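Local coordinates for protein 3-guanidinopropionase (Pseudomonas aeruginosa, PDB 3NIQ) that hydrolyses 3-guanidinopropanoate to beta-alanine and urea as a manganese-dependent homohexameric enzyme of the arginase family, at residues D100-I105 / D125-L130; R69-H72 / I77-Y80; R171-G176 / C204-I209; R59-L64 / V283-P288. All coordinates share one frame; numbering follows the deposited sequence.

Interaction 1. Residues D100-I105 / D125-L130; sequences DSLRRI and DHLVTL. With MN (manganese (II) ion), chain D.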
# COMPACT_ATOMS: atom_id res chain seq x y z
N ASP A 100 -16.92 2.74 -30.96
CA ASP A 100 -18.08 1.96 -30.55
C ASP A 100 -18.61 2.36 -29.15
O ASP A 100 -19.83 2.42 -28.95
CB ASP A 100 -17.77 0.47 -30.60
CG ASP A 100 -18.99 -0.39 -30.35
OD1 ASP A 100 -20.00 -0.18 -31.05
OD2 ASP A 100 -18.94 -1.26 -29.45
N SER A 101 -17.72 2.63 -28.20
CA SER A 101 -18.15 3.05 -26.85
C SER A 101 -18.88 4.39 -26.88
O SER A 101 -19.94 4.53 -26.27
CB SER A 101 -16.99 3.11 -25.87
OG SER A 101 -16.58 1.81 -25.53
N LEU A 102 -18.34 5.33 -27.65
CA LEU A 102 -18.96 6.64 -27.86
C LEU A 102 -20.38 6.49 -28.38
O LEU A 102 -21.31 7.15 -27.86
CB LEU A 102 -18.16 7.45 -28.88
CG LEU A 102 -16.94 8.25 -28.47
CD1 LEU A 102 -16.37 8.96 -29.70
CD2 LEU A 102 -17.28 9.28 -27.35
N ARG A 103 -20.56 5.64 -29.39
CA ARG A 103 -21.89 5.38 -29.92
C ARG A 103 -22.82 4.80 -28.85
O ARG A 103 -23.95 5.26 -28.68
CB ARG A 103 -21.85 4.43 -31.12
CG ARG A 103 -23.22 4.17 -31.77
CD ARG A 103 -23.15 3.07 -32.87
NE ARG A 103 -22.66 1.80 -32.31
CZ ARG A 103 -23.44 0.90 -31.68
NH1 ARG A 103 -24.74 1.12 -31.54
NH2 ARG A 103 -22.89 -0.21 -31.18
N ARG A 104 -22.33 3.76 -28.16
CA ARG A 104 -23.17 3.02 -27.22
C ARG A 104 -23.54 3.90 -26.03
O ARG A 104 -24.69 3.91 -25.57
CB ARG A 104 -22.47 1.74 -26.79
CG ARG A 104 -22.50 0.67 -27.90
CD ARG A 104 -21.40 -0.37 -27.77
NE ARG A 104 -21.63 -1.27 -26.66
CZ ARG A 104 -21.15 -2.51 -26.58
NH1 ARG A 104 -20.41 -3.01 -27.56
NH2 ARG A 104 -21.42 -3.26 -25.51
N ILE A 105 -22.56 4.68 -25.55
CA ILE A 105 -22.82 5.54 -24.41
C ILE A 105 -23.85 6.60 -24.73
O ILE A 105 -24.77 6.82 -23.93
CB ILE A 105 -21.53 6.19 -23.86
CG1 ILE A 105 -20.60 5.09 -23.33
CG2 ILE A 105 -21.90 7.21 -22.80
CD1 ILE A 105 -19.17 5.56 -23.03
N ASP A 125 -13.02 8.31 -17.51
CA ASP A 125 -12.26 9.52 -17.76
C ASP A 125 -13.17 10.58 -18.38
O ASP A 125 -14.35 10.31 -18.64
CB ASP A 125 -11.03 9.22 -18.63
CG ASP A 125 -11.39 8.88 -20.09
OD1 ASP A 125 -12.44 9.30 -20.60
OD2 ASP A 125 -10.60 8.17 -20.74
N HIS A 126 -12.64 11.77 -18.62
CA HIS A 126 -13.51 12.91 -18.97
C HIS A 126 -14.13 12.81 -20.37
O HIS A 126 -15.08 13.53 -20.69
CB HIS A 126 -12.78 14.24 -18.81
CG HIS A 126 -13.60 15.28 -18.12
ND1 HIS A 126 -13.07 16.18 -17.22
CD2 HIS A 126 -14.94 15.51 -18.14
CE1 HIS A 126 -14.04 16.94 -16.74
NE2 HIS A 126 -15.18 16.54 -17.27
N LEU A 127 -13.62 11.90 -21.20
CA LEU A 127 -14.22 11.72 -22.53
C LEU A 127 -15.67 11.24 -22.41
O LEU A 127 -16.49 11.50 -23.29
CB LEU A 127 -13.37 10.80 -23.44
CG LEU A 127 -13.93 10.60 -24.85
CD1 LEU A 127 -14.02 11.94 -25.60
CD2 LEU A 127 -13.09 9.57 -25.67
N VAL A 128 -15.99 10.60 -21.29
CA VAL A 128 -17.36 10.16 -21.06
C VAL A 128 -18.39 11.30 -21.12
O VAL A 128 -19.57 11.09 -21.46
CB VAL A 128 -17.51 9.42 -19.70
CG1 VAL A 128 -16.89 10.22 -18.58
CG2 VAL A 128 -18.99 9.25 -19.39
N THR A 129 -17.95 12.52 -20.81
CA THR A 129 -18.88 13.66 -20.80
C THR A 129 -19.37 14.02 -22.21
O THR A 129 -20.51 14.48 -22.39
CB THR A 129 -18.27 14.89 -20.09
OG1 THR A 129 -17.81 14.49 -18.79
CG2 THR A 129 -19.30 16.01 -19.91
N LEU A 130 -18.53 13.79 -23.22
CA LEU A 130 -18.92 14.04 -24.60
C LEU A 130 -20.20 13.32 -25.06
O LEU A 130 -21.15 13.98 -25.46
CB LEU A 130 -17.78 13.76 -25.58
CG LEU A 130 -18.11 13.98 -27.07
CD1 LEU A 130 -18.62 15.38 -27.31
CD2 LEU A 130 -16.88 13.68 -27.94
MN MN D . -10.88 16.51 -17.12
O HOH W 1 -8.51 16.56 -17.63
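Leu102 reaches from helix 98-114 to Leu127, in the 3-10 turn that leads into helix 129-136, and to Leu130, in the helix itself. Its CD2 methyl does the touching. It lies 4.4 Å from Leu127 CG and 4.5 Å from Leu130 CD2, so it sits against both side chains in loose apolar packing. CD1 extends the side chain, anti to CA (chi2 -180°), and CD2 branches off toward the leucines. All three residues are buried.

The other side of the turn carries a metal ligand, His126. Its CB and CG pass near the manganese without bonding it. ND1 makes the metal bond, at 2.2 Å. CE1 flanks that bond on the ring edge. NE2 hydrogen-bonds Ser238 OG, which would fix the rotation of the ring. The CD2 corner of the ring edge faces Thr129 CB, in the ring plane. Water 1 lies 2.4 Å from the manganese, and Asp148, Asp152 and Asp240 complete the site.

The turn starts with an Asx turn. Asp125 OD1 takes the N-H of Leu127 at 2.9 Å, with the donor 37° above the carboxylate plane. The contact lies beside the central parallel sheet: Ile105 and Val128 pack on strand 37-42, His126 and Val128 on strand 277-283, and Leu102 and Ile105 on Pro131 of helix 129-136.

Interaction 2. Residues R69-H72 / I77-Y80; sequences RKVH and IAPY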
# COMPACT_ATOMS: atom_id res chain seq x y z
N ARG A 69 -25.12 9.55 3.98
CA ARG A 69 -26.36 9.47 4.75
C ARG A 69 -27.52 10.13 3.97
O ARG A 69 -27.37 10.46 2.79
CB ARG A 69 -26.13 10.05 6.16
CG ARG A 69 -24.97 9.34 6.87
CD ARG A 69 -24.82 9.66 8.36
NE ARG A 69 -23.58 9.10 8.92
CZ ARG A 69 -22.37 9.67 8.76
NH1 ARG A 69 -22.26 10.80 8.06
NH2 ARG A 69 -21.28 9.12 9.30
N LYS A 70 -28.67 10.30 4.61
CA LYS A 70 -29.87 10.69 3.88
C LYS A 70 -30.07 12.19 3.71
O LYS A 70 -30.81 12.63 2.83
CB LYS A 70 -31.11 10.08 4.55
CG LYS A 70 -31.19 8.56 4.42
CD LYS A 70 -32.57 7.99 4.80
CE LYS A 70 -32.91 8.19 6.27
NZ LYS A 70 -33.93 7.17 6.71
N VAL A 71 -29.42 12.99 4.56
CA VAL A 71 -29.72 14.42 4.58
C VAL A 71 -28.46 15.28 4.61
O VAL A 71 -27.54 15.01 5.38
CB VAL A 71 -30.66 14.78 5.77
CG1 VAL A 71 -30.92 16.28 5.83
CG2 VAL A 71 -31.98 14.01 5.68
N HIS A 72 -28.45 16.31 3.77
CA HIS A 72 -27.35 17.25 3.74
C HIS A 72 -27.34 18.12 4.99
O HIS A 72 -28.37 18.68 5.36
CB HIS A 72 -27.43 18.10 2.47
CG HIS A 72 -26.14 18.76 2.12
ND1 HIS A 72 -25.60 19.77 2.88
CD2 HIS A 72 -25.26 18.51 1.12
CE1 HIS A 72 -24.44 20.14 2.35
NE2 HIS A 72 -24.21 19.39 1.29
N ILE A 77 -31.31 19.56 2.56
CA ILE A 77 -31.94 18.84 1.46
C ILE A 77 -31.94 17.35 1.77
O ILE A 77 -30.93 16.79 2.21
CB ILE A 77 -31.25 19.11 0.12
CG1 ILE A 77 -31.32 20.61 -0.21
CG2 ILE A 77 -31.88 18.25 -0.99
CD1 ILE A 77 -30.39 21.10 -1.35
N ALA A 78 -33.09 16.71 1.57
CA ALA A 78 -33.21 15.28 1.71
C ALA A 78 -33.61 14.77 0.32
O ALA A 78 -34.80 14.70 0.00
CB ALA A 78 -34.28 14.93 2.76
N PRO A 79 -32.61 14.46 -0.54
CA PRO A 79 -32.83 14.22 -1.96
C PRO A 79 -33.86 13.12 -2.27
O PRO A 79 -34.67 13.27 -3.19
CB PRO A 79 -31.45 13.81 -2.49
CG PRO A 79 -30.68 13.37 -1.29
CD PRO A 79 -31.20 14.24 -0.16
N TYR A 80 -33.81 12.04 -1.51
CA TYR A 80 -34.65 10.89 -1.78
C TYR A 80 -36.12 11.14 -1.42
O TYR A 80 -36.98 10.46 -1.96
CB TYR A 80 -34.11 9.65 -1.08
CG TYR A 80 -32.61 9.55 -1.22
CD1 TYR A 80 -32.01 9.40 -2.48
CD2 TYR A 80 -31.79 9.62 -0.10
CE1 TYR A 80 -30.61 9.33 -2.60
CE2 TYR A 80 -30.42 9.56 -0.21
CZ TYR A 80 -29.83 9.42 -1.46
OH TYR A 80 -28.47 9.37 -1.56
O HOH W 2 -27.25 8.95 0.47
O HOH W 3 -33.12 12.07 1.56
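One direct hydrogen bond joins the two segments, from His72 N to Ile77 O. It is 3.0 Å long and almost straight, with 170° at the hydrogen. The same carbonyl oxygen receives a CA-H...O contact from Val71 CA at 3.6 Å. Ile77 O therefore faces two successive residues of the opposite segment.

Two waters extend the polar link. Water 3 donates to Lys70 O at 2.7 Å and accepts from Tyr80 N at 3.1 Å, which ties the first turn of the helix to the loop. Water 2 donates to Arg69 O and also meets Tyr80 OH, but that second distance is too short to be trusted.

Apolar contact is local. Val71 CG2, anti to its own carbonyl carbon, meets Ala78 CB at 3.8 Å. Within 77-80, Pro79 CG sits 3.9 Å above the centre of the Tyr80 ring. Ala78 is the N-cap residue of the helix.

The chain doubles back here between helix 57-64 and helix 79-82. Arg69 NH1 hydrogen-bonds Ser191 O of a neighbouring subunit, and its NH2 forms a salt bridge with Glu256 of that subunit. Helix 294-317 backs the turn: its Glu305 binds His72 NE2, and its Leu307 packs on Pro79 and Tyr80.

Interaction 3. Residues R171-G176 / C204-I209; sequences RAIEEG and CGIRVI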
# COMPACT_ATOMS: atom_id res chain seq x y z
N ARG A 171 -14.70 19.37 -28.72
CA ARG A 171 -15.70 18.65 -29.51
C ARG A 171 -17.11 19.12 -29.22
O ARG A 171 -17.87 19.35 -30.15
CB ARG A 171 -15.63 17.15 -29.24
CG ARG A 171 -14.36 16.49 -29.70
CD ARG A 171 -14.14 16.66 -31.21
NE ARG A 171 -12.71 16.61 -31.38
CZ ARG A 171 -11.93 17.66 -31.57
NH1 ARG A 171 -12.43 18.87 -31.71
NH2 ARG A 171 -10.63 17.47 -31.64
N ALA A 172 -17.44 19.26 -27.94
CA ALA A 172 -18.80 19.66 -27.54
C ALA A 172 -19.19 21.04 -28.10
O ALA A 172 -20.33 21.24 -28.52
CB ALA A 172 -18.93 19.68 -26.05
N ILE A 173 -18.25 21.97 -28.06
CA ILE A 173 -18.45 23.33 -28.59
C ILE A 173 -18.58 23.29 -30.13
O ILE A 173 -19.51 23.84 -30.68
CB ILE A 173 -17.32 24.27 -28.10
CG1 ILE A 173 -17.46 24.48 -26.59
CG2 ILE A 173 -17.33 25.62 -28.88
CD1 ILE A 173 -16.27 25.13 -25.92
N GLU A 174 -17.67 22.57 -30.80
CA GLU A 174 -17.73 22.42 -32.25
C GLU A 174 -19.05 21.80 -32.70
O GLU A 174 -19.63 22.21 -33.71
CB GLU A 174 -16.57 21.54 -32.74
CG GLU A 174 -15.24 22.19 -32.75
CD GLU A 174 -14.12 21.21 -33.15
OE1 GLU A 174 -14.38 19.99 -33.27
OE2 GLU A 174 -12.98 21.66 -33.33
N GLU A 175 -19.53 20.82 -31.93
CA GLU A 175 -20.79 20.15 -32.26
C GLU A 175 -22.02 20.95 -31.85
O GLU A 175 -23.14 20.53 -32.10
CB GLU A 175 -20.83 18.73 -31.64
CG GLU A 175 -19.79 17.78 -32.28
CD GLU A 175 -19.62 16.44 -31.55
OE1 GLU A 175 -20.58 15.94 -30.90
OE2 GLU A 175 -18.52 15.88 -31.65
N GLY A 176 -21.83 22.11 -31.23
CA GLY A 176 -22.97 22.97 -30.85
C GLY A 176 -23.73 22.50 -29.60
O GLY A 176 -24.87 22.92 -29.37
N CYS A 204 -13.22 31.20 -28.07
CA CYS A 204 -14.58 30.75 -27.78
C CYS A 204 -15.30 31.61 -26.75
O CYS A 204 -16.52 31.56 -26.67
CB CYS A 204 -14.57 29.27 -27.33
SG CYS A 204 -14.21 28.22 -28.74
N GLY A 205 -14.56 32.38 -25.97
CA GLY A 205 -15.13 33.21 -24.91
C GLY A 205 -15.37 32.45 -23.61
O GLY A 205 -16.19 32.87 -22.79
N ILE A 206 -14.70 31.32 -23.43
CA ILE A 206 -14.86 30.55 -22.19
C ILE A 206 -14.25 31.33 -21.03
O ILE A 206 -13.16 31.90 -21.15
CB ILE A 206 -14.19 29.16 -22.30
CG1 ILE A 206 -14.83 28.33 -23.41
CG2 ILE A 206 -14.25 28.39 -20.95
CD1 ILE A 206 -13.98 27.12 -23.83
N ARG A 207 -14.96 31.38 -19.91
CA ARG A 207 -14.34 31.96 -18.73
C ARG A 207 -13.45 30.90 -18.06
O ARG A 207 -13.92 29.82 -17.66
CB ARG A 207 -15.39 32.46 -17.74
CG ARG A 207 -14.79 33.05 -16.44
CD ARG A 207 -14.10 34.41 -16.70
NE ARG A 207 -13.84 35.12 -15.44
CZ ARG A 207 -12.69 35.10 -14.79
NH1 ARG A 207 -11.65 34.44 -15.29
NH2 ARG A 207 -12.58 35.75 -13.64
N VAL A 208 -12.16 31.22 -17.93
CA VAL A 208 -11.19 30.28 -17.35
C VAL A 208 -10.64 30.84 -16.07
O VAL A 208 -9.94 31.86 -16.08
CB VAL A 208 -10.03 29.95 -18.31
CG1 VAL A 208 -9.05 29.02 -17.62
CG2 VAL A 208 -10.55 29.29 -19.58
N ILE A 209 -10.97 30.19 -14.96
CA ILE A 209 -10.44 30.62 -13.67
C ILE A 209 -9.34 29.65 -13.27
O ILE A 209 -9.59 28.62 -12.63
CB ILE A 209 -11.54 30.75 -12.61
CG1 ILE A 209 -12.59 31.76 -13.10
CG2 ILE A 209 -10.94 31.16 -11.26
CD1 ILE A 209 -13.84 31.86 -12.23
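Ile173 meets Cys204 and Ile206 with two different branches. Its CD1 touches Ile206 CD1 at 3.7 Å, methyl against methyl, while the two side chains run obliquely past each other. Its CG2 faces Cys204 SG at 4.1 Å. CG2 is anti to the backbone N of Ile173, and CG1 lies beside that N (chi1 -68°), which splits the two branches between the two partners. The loop residue Pro180 packs on all three side chains.

These contacts tie helix 168-174 to the turn between helix 199-204 and strand 207-210. That strand is the outermost of the parallel sheet on this side of the chain. Helix 199-204 forms the beta-alpha-beta crossover that leads from strand 183-188 to it.

Both helices end in Schellman motifs. Gly176 has positive phi, and its N bonds Ile173 O at 2.9 Å. Gly205 plays the same part after Cys204; on either side of it, Cys204 and Ile206 both point toward Ile173.

Farther out, Arg171 NH1 and Glu174 OE1 form a salt bridge, though the hydrogen bond in it is weak in angle. Glu175 makes a salt bridge with Arg134 of helix 129-136. Arg207 is gripped by Glu213 and Glu225 of helix 211-230.

Interaction 4. Residues R59-L64 / V283-P288; sequences REVRNL and VEVSPP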
# COMPACT_ATOMS: atom_id res chain seq x y z
N ARG A 59 -17.34 1.39 -9.91
CA ARG A 59 -17.49 0.33 -8.92
C ARG A 59 -17.04 0.81 -7.53
O ARG A 59 -17.71 0.57 -6.53
CB ARG A 59 -16.70 -0.91 -9.32
CG ARG A 59 -16.99 -2.10 -8.34
CD ARG A 59 -16.69 -3.41 -8.98
NE ARG A 59 -17.78 -3.81 -9.86
CZ ARG A 59 -17.70 -4.80 -10.74
NH1 ARG A 59 -16.58 -5.49 -10.89
NH2 ARG A 59 -18.75 -5.10 -11.50
N GLU A 60 -15.90 1.49 -7.46
CA GLU A 60 -15.39 1.85 -6.14
C GLU A 60 -16.13 3.04 -5.56
O GLU A 60 -16.29 3.16 -4.34
CB GLU A 60 -13.87 2.08 -6.18
CG GLU A 60 -13.09 0.80 -6.56
CD GLU A 60 -13.51 -0.41 -5.75
OE1 GLU A 60 -13.70 -0.26 -4.52
OE2 GLU A 60 -13.65 -1.51 -6.34
N VAL A 61 -16.60 3.94 -6.43
CA VAL A 61 -17.50 5.00 -5.93
C VAL A 61 -18.83 4.41 -5.39
O VAL A 61 -19.36 4.87 -4.38
CB VAL A 61 -17.76 6.12 -7.00
CG1 VAL A 61 -18.87 7.07 -6.55
CG2 VAL A 61 -16.47 6.93 -7.23
N ARG A 62 -19.37 3.38 -6.06
CA ARG A 62 -20.57 2.72 -5.53
C ARG A 62 -20.26 2.21 -4.13
O ARG A 62 -21.01 2.42 -3.19
CB ARG A 62 -21.02 1.52 -6.39
CG ARG A 62 -21.77 1.90 -7.67
CD ARG A 62 -22.45 0.68 -8.31
NE ARG A 62 -23.40 1.08 -9.35
CZ ARG A 62 -23.09 1.24 -10.64
NH1 ARG A 62 -21.85 1.05 -11.06
NH2 ARG A 62 -24.04 1.59 -11.51
N ASN A 63 -19.12 1.54 -4.03
CA ASN A 63 -18.70 0.95 -2.77
C ASN A 63 -18.60 1.94 -1.62
O ASN A 63 -19.23 1.75 -0.57
CB ASN A 63 -17.35 0.28 -2.99
CG ASN A 63 -17.09 -0.77 -1.96
OD1 ASN A 63 -16.75 -0.47 -0.82
ND2 ASN A 63 -17.30 -2.02 -2.35
N LEU A 64 -17.83 3.01 -1.83
CA LEU A 64 -17.65 4.03 -0.81
C LEU A 64 -18.89 4.88 -0.56
O LEU A 64 -19.04 5.45 0.53
CB LEU A 64 -16.46 4.94 -1.17
CG LEU A 64 -15.11 4.45 -0.66
CD1 LEU A 64 -15.05 4.42 0.91
CD2 LEU A 64 -14.70 3.09 -1.21
N VAL A 283 -15.81 12.70 -12.59
CA VAL A 283 -15.00 11.87 -13.49
C VAL A 283 -13.56 11.78 -13.03
O VAL A 283 -13.17 12.53 -12.15
CB VAL A 283 -15.03 12.42 -14.93
CG1 VAL A 283 -16.45 12.37 -15.46
CG2 VAL A 283 -14.43 13.86 -15.01
N GLU A 284 -12.83 10.82 -13.61
CA GLU A 284 -11.38 10.61 -13.44
C GLU A 284 -10.98 9.97 -12.09
O GLU A 284 -9.80 9.96 -11.74
CB GLU A 284 -10.55 11.90 -13.71
CG GLU A 284 -10.66 12.48 -15.13
CD GLU A 284 -9.97 11.62 -16.20
OE1 GLU A 284 -9.34 10.59 -15.86
OE2 GLU A 284 -10.09 11.96 -17.39
N VAL A 285 -11.94 9.44 -11.34
CA VAL A 285 -11.57 8.57 -10.22
C VAL A 285 -10.90 7.31 -10.76
O VAL A 285 -11.49 6.58 -11.54
CB VAL A 285 -12.77 8.16 -9.33
CG1 VAL A 285 -12.31 7.23 -8.19
CG2 VAL A 285 -13.44 9.44 -8.71
N SER A 286 -9.66 7.05 -10.36
CA SER A 286 -8.90 5.94 -10.92
C SER A 286 -8.39 5.01 -9.80
O SER A 286 -7.32 5.22 -9.24
CB SER A 286 -7.75 6.46 -11.79
OG SER A 286 -7.04 5.39 -12.40
N PRO A 287 -9.19 3.99 -9.45
CA PRO A 287 -8.89 3.10 -8.31
C PRO A 287 -7.49 2.45 -8.26
O PRO A 287 -6.93 2.34 -7.17
CB PRO A 287 -10.00 2.04 -8.38
CG PRO A 287 -11.20 2.85 -8.92
CD PRO A 287 -10.56 3.79 -9.97
N PRO A 288 -6.91 2.08 -9.42
CA PRO A 288 -5.54 1.54 -9.35
C PRO A 288 -4.51 2.53 -8.81
O PRO A 288 -3.45 2.12 -8.37
CB PRO A 288 -5.23 1.18 -10.81
CG PRO A 288 -6.56 0.96 -11.44
CD PRO A 288 -7.44 2.01 -10.80
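Glu60 turns its CG beside its own backbone N (chi1 -63°), then bends again at chi2 (-49°). The first torsion lays CG against the ring of Pro287. The second takes the carboxylate away from that ring. The closest atoms are Glu60 CG and Pro287 CG, at 3.7 Å. Glu60 CG is also 3.8 Å from Pro287 CB, so the methylene rests across two ring carbons. Glu60 CB adds a third approach, 3.9 Å from Pro287 CG. The carboxylate finds its partner across the subunit interface, where Glu60 OE2 accepts from Asn63 ND2 of a neighbouring subunit.

At the next residue of the helix, Val61 CG2 meets Val285 CG2 at 4.2 Å, a looser touch between two buried valines. Helix 294-317 packs on the same two helix residues, with Ala296 against Glu60 and Ala300 against Val61. The contact between helix 57-64 and the loop is thus side-chain packing alone.

The loop follows strand 277-283 directly. Its Glu284 OE2 hydrogen-bonds His165 ND1. The side chain of Val285 is about 8 Å from that of Asp240, a manganese ligand. Loops at the C-terminal ends of a central parallel sheet, gathered round a two-manganese site, are characteristic of the arginase fold.

Interactions 1 and 4 meet beside the metal site. His126 N lies 2.8 Å from Glu284 OE2, a probable hydrogen bond, and His126 ND1 is 3.5 Å from Val283 CG2. This is consistent with the loop of interaction 4 positioning a manganese ligand from the second shell. Interaction 1 also touches interaction 3, where Leu130 CD2 packs on Arg171 CB at 3.9 Å. Interaction 3 stays farther from the metal: the Ile206 side chain is about 13 Å from a manganese ion. Interaction 2 is away from the site, with its centre about 30 Å from that of interaction 1. Interactions 1, 2 and 3 all fall within the long chain loop that interaction 4 closes.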